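Local atomic coordinates of putative glycosyl hydrolase (Parabacteroides distasonis, PDB entry 4QHZ), a protein that is probably a sugar-cleaving hydrolase of the 3-keto-disaccharide hydrolase family and binds magnesium. Residues 148-153 / 208-213. Numbering follows the deposited sequence.
Sequences IYKQSI and TEWIGF
Near the magnesium site of this concanavalin-like fold, the type II beta turn with Tyr149 and Lys150 at its corners meets the loop at Thr208 to Trp210, the nearest atom of the Tyr149 side chain about 6 Å from the bound magnesium ion. Beta-branched Thr208 suits the join: one branch, CG2, packs 3.5 Å from Tyr149 O, while the other, OG1, is hydrogen-bonded to the backbone N of Glu128, a magnesium ligand. With CG anti to the backbone N (chi1 -177°), Tyr149 starts its ring toward the other loop; Trp210 CA lies at the ring edge and OH, hydrogen-bonded to Tyr140, is 3.3 Å from Trp210 CD1. Lys150, with positive phi as the turn's third position requires, lays CG over one face of that ring. Its extended chain lets NZ reach Trp210 O at 2.7 Å and also form a salt bridge with Glu24 of the second subunit, whose His20 stacks on Trp210. An alanine at Lys150 would probably leave Trp210 O and that Glu24 without their cationic partner and uncover part of the tyrosine face. Beside Thr208, a water donates to Tyr149 O (2.8 Å) and accepts from Glu209 N, with a weak third bond from Gln151 NE2, whose stronger partner is Gly206 O.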
loop_
_atom_site.group_PDB
_atom_site.type_symbol
_atom_site.label_atom_id
_atom_site.label_comp_id
_atom_site.label_asym_id
_atom_site.label_seq_id
_atom_site.Cartn_x
_atom_site.Cartn_y
_atom_site.Cartn_z
ATOM N N ILE C 148 17.585 5.555 -4.179
ATOM C CA ILE C 148 16.987 5.274 -5.474
ATOM C C ILE C 148 17.272 6.557 -6.243
ATOM O O ILE C 148 16.694 7.606 -5.955
ATOM C CB ILE C 148 15.482 4.951 -5.404
ATOM C CG1 ILE C 148 15.202 3.827 -4.401
ATOM C CG2 ILE C 148 14.957 4.557 -6.779
ATOM C CD1 ILE C 148 16.127 2.627 -4.518
ATOM N N TYR C 149 18.200 6.465 -7.192
ATOM C CA TYR C 149 18.952 7.627 -7.666
ATOM C C TYR C 149 18.062 8.821 -8.035
ATOM O O TYR C 149 17.238 8.748 -8.952
ATOM C CB TYR C 149 19.845 7.235 -8.845
ATOM C CG TYR C 149 20.714 8.359 -9.339
ATOM C CD1 TYR C 149 21.782 8.824 -8.581
ATOM C CD2 TYR C 149 20.460 8.966 -10.562
ATOM C CE1 TYR C 149 22.583 9.859 -9.030
ATOM C CE2 TYR C 149 21.252 9.998 -11.016
ATOM C CZ TYR C 149 22.311 10.440 -10.248
ATOM O OH TYR C 149 23.090 11.469 -10.702
ATOM N N LYS C 150 18.251 9.908 -7.279
ATOM C CA LYS C 150 17.557 11.201 -7.457
ATOM C C LYS C 150 16.041 11.162 -7.221
ATOM O O LYS C 150 15.317 12.059 -7.650
ATOM C CB LYS C 150 17.875 11.808 -8.839
ATOM C CG LYS C 150 19.260 12.429 -8.914
ATOM C CD LYS C 150 19.418 13.319 -10.135
ATOM C CE LYS C 150 20.716 14.105 -10.082
ATOM N NZ LYS C 150 20.748 15.185 -11.118
ATOM N N GLN C 151 15.567 10.130 -6.529
ATOM C CA GLN C 151 14.155 10.027 -6.176
ATOM C C GLN C 151 13.966 9.958 -4.673
ATOM O O GLN C 151 13.185 10.719 -4.118
ATOM C CB GLN C 151 13.524 8.791 -6.806
ATOM C CG GLN C 151 13.378 8.864 -8.312
ATOM C CD GLN C 151 12.763 7.607 -8.895
ATOM O OE1 GLN C 151 12.033 6.883 -8.212
ATOM N NE2 GLN C 151 13.031 7.352 -10.168
ATOM N N SER C 152 14.671 9.020 -4.036
ATOM C CA SER C 152 14.468 8.693 -2.632
ATOM C C SER C 152 15.779 8.712 -1.866
ATOM O O SER C 152 16.674 7.909 -2.129
ATOM C CB SER C 152 13.820 7.320 -2.507
ATOM O OG SER C 152 12.569 7.298 -3.175
ATOM N N ILE C 153 15.865 9.634 -0.907
ATOM C CA ILE C 153 17.026 9.790 -0.046
ATOM C C ILE C 153 17.111 8.585 0.890
ATOM O O ILE C 153 16.098 8.175 1.463
ATOM C CB ILE C 153 16.923 11.081 0.775
ATOM C CG1 ILE C 153 16.832 12.306 -0.151
ATOM C CG2 ILE C 153 18.112 11.235 1.705
ATOM C CD1 ILE C 153 16.285 13.542 0.529
ATOM N N THR C 208 15.165 6.069 -13.082
ATOM C CA THR C 208 16.085 6.969 -12.409
ATOM C C THR C 208 16.811 7.783 -13.475
ATOM O O THR C 208 17.322 7.227 -14.448
ATOM C CB THR C 208 17.081 6.217 -11.514
ATOM O OG1 THR C 208 17.682 5.143 -12.251
ATOM C CG2 THR C 208 16.357 5.666 -10.311
ATOM N N GLU C 209 16.830 9.099 -13.301
ATOM C CA GLU C 209 17.327 10.012 -14.334
ATOM C C GLU C 209 18.281 11.047 -13.749
ATOM O O GLU C 209 17.995 11.650 -12.711
ATOM C CB GLU C 209 16.158 10.731 -14.998
ATOM C CG GLU C 209 15.138 9.823 -15.677
ATOM C CD GLU C 209 15.652 9.184 -16.957
ATOM O OE1 GLU C 209 16.682 9.645 -17.494
ATOM O OE2 GLU C 209 15.014 8.225 -17.432
ATOM N N TRP C 210 19.408 11.251 -14.426
ATOM C CA TRP C 210 20.357 12.301 -14.077
ATOM C C TRP C 210 19.765 13.676 -14.371
ATOM O O TRP C 210 20.020 14.633 -13.646
ATOM C CB TRP C 210 21.660 12.107 -14.860
ATOM C CG TRP C 210 22.744 13.099 -14.553
ATOM C CD1 TRP C 210 23.223 13.443 -13.324
ATOM C CD2 TRP C 210 23.517 13.842 -15.505
ATOM N NE1 TRP C 210 24.233 14.370 -13.449
ATOM C CE2 TRP C 210 24.429 14.633 -14.777
ATOM C CE3 TRP C 210 23.520 13.925 -16.903
ATOM C CZ2 TRP C 210 25.339 15.494 -15.398
ATOM C CZ3 TRP C 210 24.424 14.793 -17.518
ATOM C CH2 TRP C 210 25.318 15.561 -16.761
ATOM N N ILE C 211 18.975 13.765 -15.439
ATOM C CA ILE C 211 18.348 15.019 -15.844
ATOM C C ILE C 211 16.842 14.836 -15.928
ATOM O O ILE C 211 16.360 13.929 -16.605
ATOM C CB ILE C 211 18.894 15.506 -17.204
ATOM C CG1 ILE C 211 20.348 15.962 -17.055
ATOM C CG2 ILE C 211 18.033 16.624 -17.762
ATOM C CD1 ILE C 211 21.059 16.254 -18.363
ATOM N N GLY C 212 16.105 15.710 -15.247
ATOM C CA GLY C 212 14.655 15.750 -15.365
ATOM C C GLY C 212 13.911 14.812 -14.438
ATOM O O GLY C 212 14.497 14.158 -13.571
ATOM N N PHE C 213 12.598 14.755 -14.633
ATOM C CA PHE C 213 11.714 13.949 -13.804
ATOM C C PHE C 213 11.809 12.479 -14.185
ATOM O O PHE C 213 12.137 12.154 -15.326
ATOM C CB PHE C 213 10.262 14.425 -13.947
ATOM C CG PHE C 213 9.989 15.754 -13.296
ATOM C CD1 PHE C 213 10.422 16.934 -13.881
ATOM C CD2 PHE C 213 9.297 15.823 -12.102
ATOM C CE1 PHE C 213 10.183 18.159 -13.282
ATOM C CE2 PHE C 213 9.046 17.044 -11.498
ATOM C CZ PHE C 213 9.492 18.214 -12.089
HETATM O O HOH W 1 15.367 9.654 -10.898
#